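PDB 4H89: GCN5-related N-acetyltransferase from Kribbella flavida, which probably transfers an acyl group, most likely acetyl from acetyl-CoA, to an acceptor molecule. Local coordinates for residues P20-F25 against L50-S55; D112-A117 against R123-N128. All blocks are in the same frame, centred on the assembly; numbering follows the deposited sequence.

Both contacts are buried and apolar, but they hold different elements: contact 1 packs two helices together beside the mixed sheet, and contact 2 packs a helix onto one of the sheet's own strands. Contact 1 joins helix 19-32 to the end of helix 44-51, the two helices that follow the first strand; contact 2 joins helix 105-119 to strand 124-131, further along the chain. Their centres lie about 19 Å apart and their nearest atoms about 8 Å apart, so they do not touch. In each an isoleucine meets a selenomethionine, but contact 1 adds an indole whose nitrogen is tied to the sheet, whereas the touching side chains of contact 2, buried between helix and sheet, are all aliphatic or selenoether.

Contact 1 (P20-F25 against L50-S55); sequences PAILPF and LWMTPS
This is a small, buried apolar contact between two helices on the sheet: I22 of helix 19-32 meets W51, the last residue of helix 44-51, and M52, the first to leave helical geometry. I22 divides its work between its two branches. CG2 lies against the pyrrole part of the indole, 3.9 Å from W51 CD1, coming at the ring obliquely, and the two side chains cross at about a right angle. The other branch carries CD1 to the selenium, with I22 CD1 and M52 SE 4.1 Å apart. Since CG2 is anti to the backbone N while CG1 lies beside it (chi1 -60°), the beta-branched residue can meet two partners at once, which suits isoleucine to this place. In the GNAT fold the first two helices come in sequence between the first and second strands of the sheet, here 10-13 and 61-66, and this contact brings the start of one against the end of the other. The sheet lies close by: I22 also touches V64 and S75, W51 touches S93 and M95, and M52 touches T62. The CB of W51 points toward helix 19-32. The indole's polar edge is not wasted in the buried setting, because NE1 is hydrogen-bonded to the hydroxyl of S75 on strand 72-80, which probably helps to hold the ring's rotation while its carbons pack. M52, a selenomethionine, is bent at chi2 and chi3; although its CB does not head for helix 19-32, the folded chain brings SE close to I22 CD1.

Contact 2 (D112-A117 against R123-N128); sequences DMIDWA and RAIQFN
I125 of strand 124-131 points its side chain at helix 105-119, where M113, I114 and A117 receive it; helix and strand are the second and third elements of a beta-alpha-beta unit that begins with strand 89-96. The axes of the short helix and strand segments approach to 9.6 Å, with their N-to-C directions 136° apart. M113, a selenomethionine, and I125 reach toward one another tip to tip: M113 SE sits 3.8 Å from I125 CD1, while M113 CE lies 3.8 Å from I125 CG2. The bend at chi2 (-86°) turns the end of the M113 chain so that both atoms serve the one isoleucine, a fit to which an unbranched, flexible chain is suited. I114 instead crosses I125 at about a right angle, bringing its CG1 to 3.9 Å from I125 CD1. An alanine in place of I125 would lack CG1, CG2 and CD1, and would probably open a gap beneath M113, I114 and A117 and leave the end of M113 less firmly held. A117, one helical turn on from M113, is small enough for the helix to stay close to the strand, its CB resting 4.3 Å from I125 CD1.

Contact 1 (P20-F25 against L50-S55)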
# COMPACT_ATOMS: atom_id res chain seq x y z
N PRO A 20 -9.65 -16.44 -17.54
CA PRO A 20 -9.96 -15.77 -18.80
C PRO A 20 -11.18 -14.91 -18.81
O PRO A 20 -11.22 -13.96 -19.55
CB PRO A 20 -10.05 -16.94 -19.81
CG PRO A 20 -9.18 -17.99 -19.21
CD PRO A 20 -9.44 -17.88 -17.75
N ALA A 21 -12.17 -15.21 -17.97
CA ALA A 21 -13.36 -14.38 -17.86
C ALA A 21 -13.12 -13.16 -17.01
O ALA A 21 -13.77 -12.13 -17.18
CB ALA A 21 -14.49 -15.21 -17.28
N ILE A 22 -12.18 -13.23 -16.07
CA ILE A 22 -11.84 -12.11 -15.18
C ILE A 22 -10.95 -11.07 -15.84
O ILE A 22 -11.10 -9.86 -15.64
CB ILE A 22 -11.18 -12.64 -13.88
CG1 ILE A 22 -12.13 -13.59 -13.17
CG2 ILE A 22 -10.76 -11.47 -12.97
CD1 ILE A 22 -11.46 -14.39 -12.08
N LEU A 23 -10.00 -11.53 -16.64
CA LEU A 23 -9.02 -10.67 -17.34
C LEU A 23 -9.64 -9.45 -18.03
O LEU A 23 -9.17 -8.35 -17.83
CB LEU A 23 -8.16 -11.53 -18.29
CG LEU A 23 -7.20 -10.76 -19.20
CD1 LEU A 23 -6.14 -10.02 -18.42
CD2 LEU A 23 -6.54 -11.74 -20.17
N PRO A 24 -10.71 -9.64 -18.82
CA PRO A 24 -11.30 -8.43 -19.43
C PRO A 24 -11.81 -7.42 -18.45
O PRO A 24 -11.84 -6.23 -18.79
CB PRO A 24 -12.39 -8.97 -20.37
CG PRO A 24 -12.49 -10.43 -20.14
CD PRO A 24 -11.34 -10.89 -19.29
N PHE A 25 -12.25 -7.83 -17.25
CA PHE A 25 -12.67 -6.84 -16.25
C PHE A 25 -11.53 -5.96 -15.85
O PHE A 25 -11.69 -4.77 -15.69
CB PHE A 25 -13.16 -7.45 -14.93
CG PHE A 25 -14.22 -8.50 -15.05
CD1 PHE A 25 -15.01 -8.59 -16.18
CD2 PHE A 25 -14.42 -9.39 -13.99
CE1 PHE A 25 -15.96 -9.57 -16.29
CE2 PHE A 25 -15.36 -10.39 -14.11
CZ PHE A 25 -16.15 -10.46 -15.25
N LEU A 50 -1.23 -11.09 -9.75
CA LEU A 50 -1.68 -10.11 -8.78
C LEU A 50 -3.07 -10.47 -8.27
O LEU A 50 -3.37 -10.22 -7.11
CB LEU A 50 -1.70 -8.72 -9.39
CG LEU A 50 -0.33 -8.06 -9.57
CD1 LEU A 50 -0.55 -6.61 -9.98
CD2 LEU A 50 0.55 -8.10 -8.32
N TRP A 51 -3.89 -11.10 -9.12
CA TRP A 51 -5.30 -11.30 -8.80
C TRP A 51 -5.67 -12.67 -8.22
O TRP A 51 -6.43 -12.76 -7.25
CB TRP A 51 -6.15 -11.02 -10.06
CG TRP A 51 -7.57 -10.93 -9.69
CD1 TRP A 51 -8.51 -11.89 -9.80
CD2 TRP A 51 -8.19 -9.80 -9.10
NE1 TRP A 51 -9.69 -11.45 -9.24
CE2 TRP A 51 -9.51 -10.16 -8.82
CE3 TRP A 51 -7.74 -8.53 -8.76
CZ2 TRP A 51 -10.42 -9.27 -8.24
CZ3 TRP A 51 -8.64 -7.64 -8.16
CH2 TRP A 51 -9.95 -8.03 -7.90
N MSE A 52 -5.24 -13.74 -8.86
CA MSE A 52 -5.48 -15.10 -8.45
C MSE A 52 -4.59 -15.40 -7.28
O MSE A 52 -3.47 -14.91 -7.20
CB MSE A 52 -5.20 -16.08 -9.60
CG MSE A 52 -6.08 -15.86 -10.82
SE MSE A 52 -8.00 -15.99 -10.63
CE MSE A 52 -8.02 -17.86 -10.53
N THR A 53 -5.14 -16.15 -6.32
CA THR A 53 -4.46 -16.48 -5.06
C THR A 53 -3.88 -17.86 -5.16
O THR A 53 -4.63 -18.84 -5.31
CB THR A 53 -5.47 -16.56 -3.89
OG1 THR A 53 -6.02 -15.31 -3.70
CG2 THR A 53 -4.75 -16.95 -2.63
N PRO A 54 -2.55 -17.95 -5.09
CA PRO A 54 -1.91 -19.27 -5.04
C PRO A 54 -2.01 -19.91 -3.65
O PRO A 54 -2.02 -19.22 -2.63
CB PRO A 54 -0.47 -18.96 -5.40
CG PRO A 54 -0.24 -17.55 -5.05
CD PRO A 54 -1.57 -16.86 -5.05
N SER A 55 -2.08 -21.24 -3.60
CA SER A 55 -2.11 -21.95 -2.33
C SER A 55 -0.83 -21.65 -1.53
O SER A 55 0.29 -21.49 -2.12
CB SER A 55 -2.23 -23.44 -2.56
OG SER A 55 -3.50 -23.77 -3.06

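Contact 2 (D112-A117 against R123-N128)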
# COMPACT_ATOMS: atom_id res chain seq x y z
N ASP A 112 -19.49 -11.45 1.19
CA ASP A 112 -18.79 -12.73 1.25
C ASP A 112 -17.37 -12.53 1.79
O ASP A 112 -16.88 -13.32 2.60
CB ASP A 112 -18.76 -13.41 -0.13
CG ASP A 112 -17.97 -14.69 -0.09
OD1 ASP A 112 -18.53 -15.75 0.29
OD2 ASP A 112 -16.78 -14.59 -0.42
N MSE A 113 -16.70 -11.47 1.36
CA MSE A 113 -15.36 -11.15 1.84
C MSE A 113 -15.36 -10.83 3.35
O MSE A 113 -14.48 -11.31 4.08
CB MSE A 113 -14.80 -9.99 0.99
CG MSE A 113 -13.39 -9.55 1.35
SE MSE A 113 -13.31 -8.27 2.77
CE MSE A 113 -11.66 -8.79 3.39
N ILE A 114 -16.35 -10.09 3.81
CA ILE A 114 -16.45 -9.76 5.23
C ILE A 114 -16.66 -11.03 6.03
O ILE A 114 -16.04 -11.21 7.09
CB ILE A 114 -17.65 -8.79 5.47
CG1 ILE A 114 -17.32 -7.41 4.92
CG2 ILE A 114 -18.02 -8.70 6.95
CD1 ILE A 114 -18.51 -6.47 4.75
N ASP A 115 -17.52 -11.92 5.54
CA ASP A 115 -17.78 -13.19 6.23
C ASP A 115 -16.51 -14.04 6.29
O ASP A 115 -16.16 -14.62 7.36
CB ASP A 115 -18.91 -13.98 5.58
CG ASP A 115 -20.26 -13.28 5.63
OD1 ASP A 115 -20.41 -12.26 6.33
OD2 ASP A 115 -21.16 -13.75 4.91
N TRP A 116 -15.77 -14.08 5.20
CA TRP A 116 -14.50 -14.79 5.15
C TRP A 116 -13.52 -14.22 6.15
O TRP A 116 -12.88 -14.96 6.89
CB TRP A 116 -13.93 -14.73 3.72
CG TRP A 116 -12.49 -15.17 3.59
CD1 TRP A 116 -12.05 -16.45 3.43
CD2 TRP A 116 -11.34 -14.34 3.64
NE1 TRP A 116 -10.68 -16.47 3.35
CE2 TRP A 116 -10.21 -15.19 3.51
CE3 TRP A 116 -11.12 -12.97 3.78
CZ2 TRP A 116 -8.89 -14.71 3.45
CZ3 TRP A 116 -9.81 -12.47 3.77
CH2 TRP A 116 -8.72 -13.35 3.60
N ALA A 117 -13.37 -12.91 6.18
CA ALA A 117 -12.36 -12.29 7.04
C ALA A 117 -12.69 -12.59 8.47
O ALA A 117 -11.79 -12.79 9.31
CB ALA A 117 -12.30 -10.80 6.77
N ARG A 123 -9.06 -9.04 12.49
CA ARG A 123 -9.61 -8.06 13.44
C ARG A 123 -10.25 -6.84 12.77
O ARG A 123 -11.01 -6.12 13.40
CB ARG A 123 -8.55 -7.58 14.39
CG ARG A 123 -8.18 -8.61 15.40
CD ARG A 123 -6.97 -8.22 16.23
NE ARG A 123 -6.94 -8.88 17.54
CZ ARG A 123 -6.57 -10.14 17.73
NH1 ARG A 123 -6.49 -10.54 18.96
NH2 ARG A 123 -6.27 -11.02 16.73
N ALA A 124 -9.97 -6.62 11.48
CA ALA A 124 -10.46 -5.46 10.75
C ALA A 124 -10.19 -5.68 9.28
O ALA A 124 -9.48 -6.59 8.90
CB ALA A 124 -9.79 -4.20 11.25
N ILE A 125 -10.78 -4.79 8.50
CA ILE A 125 -10.57 -4.70 7.06
C ILE A 125 -10.26 -3.25 6.70
O ILE A 125 -10.89 -2.33 7.20
CB ILE A 125 -11.80 -5.13 6.26
CG1 ILE A 125 -12.33 -6.48 6.71
CG2 ILE A 125 -11.50 -5.20 4.77
CD1 ILE A 125 -13.74 -6.82 6.25
N GLN A 126 -9.29 -3.05 5.82
CA GLN A 126 -8.90 -1.72 5.38
C GLN A 126 -8.86 -1.70 3.86
O GLN A 126 -8.32 -2.63 3.24
CB GLN A 126 -7.50 -1.42 5.94
CG GLN A 126 -6.90 -0.10 5.53
CD GLN A 126 -5.62 0.19 6.24
OE1 GLN A 126 -5.39 -0.28 7.39
NE2 GLN A 126 -4.78 0.98 5.61
N PHE A 127 -9.40 -0.63 3.26
CA PHE A 127 -9.21 -0.34 1.83
C PHE A 127 -8.30 0.89 1.78
O PHE A 127 -8.64 1.94 2.30
CB PHE A 127 -10.56 -0.04 1.13
CG PHE A 127 -11.53 -1.17 1.15
CD1 PHE A 127 -11.14 -2.51 1.33
CD2 PHE A 127 -12.88 -0.91 1.06
CE1 PHE A 127 -12.08 -3.55 1.30
CE2 PHE A 127 -13.83 -1.90 1.01
CZ PHE A 127 -13.44 -3.24 1.15
N ASN A 128 -7.14 0.74 1.14
CA ASN A 128 -6.13 1.76 1.19
C ASN A 128 -6.42 2.98 0.35
O ASN A 128 -5.90 4.06 0.64
CB ASN A 128 -4.80 1.15 0.78
CG ASN A 128 -4.48 -0.02 1.62
OD1 ASN A 128 -4.36 0.14 2.85
ND2 ASN A 128 -4.52 -1.25 1.02